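Csm3 (Thermoplasma volcanium, PDB 6AE2) is a RAMP-family protein of the type III-A CRISPR-Cas effector complex that probably binds RNA and may act as an endoribonuclease in antiviral defence. Local coordinates at residues L182-G187 with E191-C196. Numbering follows the deposited sequence.
Sequences LSIYEG and EEMIKC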
loop_
_atom_site.group_PDB
_atom_site.type_symbol
_atom_site.label_atom_id
_atom_site.label_comp_id
_atom_site.label_asym_id
_atom_site.label_seq_id
_atom_site.Cartn_x
_atom_site.Cartn_y
_atom_site.Cartn_z
ATOM N N LEU A 182 7.876 24.350 2.157
ATOM C CA LEU A 182 6.705 25.125 2.533
ATOM C C LEU A 182 7.135 26.573 2.719
ATOM O O LEU A 182 7.988 26.862 3.565
ATOM C CB LEU A 182 6.092 24.578 3.821
ATOM C CG LEU A 182 4.699 23.958 3.771
ATOM C CD1 LEU A 182 4.356 23.382 5.132
ATOM C CD2 LEU A 182 3.675 24.995 3.357
ATOM N N SER A 183 6.558 27.477 1.932
ATOM C CA SER A 183 6.865 28.898 2.025
ATOM C C SER A 183 5.830 29.587 2.905
ATOM O O SER A 183 4.623 29.414 2.705
ATOM C CB SER A 183 6.905 29.540 0.640
ATOM O OG SER A 183 7.921 28.950 -0.150
ATOM N N ILE A 184 6.305 30.365 3.876
ATOM C CA ILE A 184 5.454 31.012 4.867
ATOM C C ILE A 184 5.549 32.518 4.676
ATOM O O ILE A 184 6.653 33.073 4.618
ATOM C CB ILE A 184 5.854 30.625 6.302
ATOM C CG1 ILE A 184 5.966 29.105 6.437
ATOM C CG2 ILE A 184 4.858 31.193 7.309
ATOM C CD1 ILE A 184 4.682 28.367 6.157
ATOM N N TYR A 185 4.398 33.175 4.593
ATOM C CA TYR A 185 4.327 34.618 4.444
ATOM C C TYR A 185 3.617 35.224 5.647
ATOM O O TYR A 185 2.851 34.553 6.343
ATOM C CB TYR A 185 3.605 35.004 3.144
ATOM C CG TYR A 185 4.390 34.662 1.893
ATOM C CD1 TYR A 185 4.542 33.342 1.486
ATOM C CD2 TYR A 185 4.983 35.657 1.125
ATOM C CE1 TYR A 185 5.264 33.022 0.347
ATOM C CE2 TYR A 185 5.707 35.347 -0.016
ATOM C CZ TYR A 185 5.843 34.028 -0.400
ATOM O OH TYR A 185 6.560 33.714 -1.532
ATOM N N GLU A 186 3.890 36.501 5.899
ATOM C CA GLU A 186 3.216 37.192 6.991
ATOM C C GLU A 186 1.721 37.264 6.712
ATOM O O GLU A 186 1.298 37.653 5.620
ATOM C CB GLU A 186 3.802 38.592 7.186
ATOM C CG GLU A 186 5.316 38.609 7.304
ATOM C CD GLU A 186 5.844 39.822 8.044
ATOM O OE1 GLU A 186 6.616 39.635 9.010
ATOM O OE2 GLU A 186 5.498 40.959 7.659
ATOM N N GLY A 187 0.923 36.877 7.705
ATOM C CA GLY A 187 -0.502 36.702 7.537
ATOM C C GLY A 187 -0.933 35.265 7.338
ATOM O O GLY A 187 -2.141 34.992 7.315
ATOM N N GLU A 191 0.693 26.959 11.528
ATOM C CA GLU A 191 0.259 25.753 12.226
ATOM C C GLU A 191 -0.875 25.059 11.479
ATOM O O GLU A 191 -0.933 23.823 11.431
ATOM C CB GLU A 191 -0.165 26.102 13.653
ATOM C CG GLU A 191 -0.984 25.026 14.347
ATOM C CD GLU A 191 -1.208 25.322 15.816
ATOM O OE1 GLU A 191 -2.321 25.054 16.318
ATOM O OE2 GLU A 191 -0.269 25.825 16.468
ATOM N N GLU A 192 -1.784 25.834 10.881
ATOM C CA GLU A 192 -2.879 25.233 10.126
ATOM C C GLU A 192 -2.379 24.592 8.837
ATOM O O GLU A 192 -2.884 23.541 8.424
ATOM C CB GLU A 192 -3.948 26.284 9.823
ATOM C CG GLU A 192 -4.912 26.543 10.969
ATOM C CD GLU A 192 -5.708 25.311 11.357
ATOM O OE1 GLU A 192 -6.359 24.718 10.471
ATOM O OE2 GLU A 192 -5.682 24.938 12.549
ATOM N N MET A 193 -1.387 25.207 8.189
ATOM C CA MET A 193 -0.871 24.662 6.936
ATOM C C MET A 193 -0.129 23.352 7.167
ATOM O O MET A 193 -0.318 22.381 6.425
ATOM C CB MET A 193 0.039 25.682 6.256
ATOM C CG MET A 193 -0.682 26.918 5.757
ATOM S SD MET A 193 0.413 27.940 4.765
ATOM C CE MET A 193 1.182 28.871 6.078
ATOM N N ILE A 194 0.734 23.311 8.186
ATOM C CA ILE A 194 1.394 22.059 8.547
ATOM C C ILE A 194 0.354 20.992 8.862
ATOM O O ILE A 194 0.446 19.851 8.395
ATOM C CB ILE A 194 2.354 22.277 9.730
ATOM C CG1 ILE A 194 3.580 23.079 9.291
ATOM C CG2 ILE A 194 2.765 20.942 10.340
ATOM C CD1 ILE A 194 4.243 23.833 10.423
ATOM N N LYS A 195 -0.664 21.359 9.646
ATOM C CA LYS A 195 -1.705 20.403 10.005
ATOM C C LYS A 195 -2.424 19.882 8.766
ATOM O O LYS A 195 -2.643 18.672 8.631
ATOM C CB LYS A 195 -2.695 21.046 10.976
ATOM C CG LYS A 195 -4.061 20.384 11.006
ATOM C CD LYS A 195 -4.926 20.952 12.120
ATOM C CE LYS A 195 -6.280 20.262 12.179
ATOM N NZ LYS A 195 -7.378 21.234 12.449
ATOM N N CYS A 196 -2.787 20.775 7.840
ATOM C CA CYS A 196 -3.411 20.334 6.597
ATOM C C CYS A 196 -2.497 19.385 5.830
ATOM O O CYS A 196 -2.965 18.432 5.198
ATOM C CB CYS A 196 -3.773 21.544 5.738
ATOM S SG CYS A 196 -4.206 21.144 4.031
#
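Leu182 and Ile184, near the C-terminal end of strand 175-185, face Met193 and Ile194 in the first turns of helix 190-205. The nearest CA atoms are those of Leu182 and Ile194, 8.6 Å apart, and no hydrogen bond joins the segments, so the contact rests on side chains alone. Strand, short connection and helix form a beta-alpha unit of the RAMP domain, whose antiparallel sheet carries this helix on one face, an arrangement consistent with the ferredoxin-like fold of the superfamily. At the turn, the side chain of Asp188 accepts a hydrogen bond from Tyr185 N, and that of Asn189 accepts one from Glu192 N. Within the helix, Lys195 N bonds to Glu191 O at 3.1 Å and Cys196 N to Glu192 O at 2.8 Å.

Alternation along the strand sorts the side chains. Leu182 points the base of its side chain toward the helix, whereas Ser183 turns away and its OG hydrogen-bonds to Asn29 on the neighbouring strand 26-38. Met193 is the residue most buried by the opposing segment: with CG anti to the carbonyl carbon (chi1 -67°) its chain extends toward the strand, and a bend at chi3 (-85°) turns CE onto Ile184. Helix 104-109 adds Met108, which touches both Leu182 and Met193. Leu182 CD1 also makes an apolar contact with Ile194 CG1 at 4.2 Å. Ile184 and Met193 run past each other in opposite directions, meeting through their terminal methyls, Ile184 CD1 and Met193 CE, at 3.5 Å.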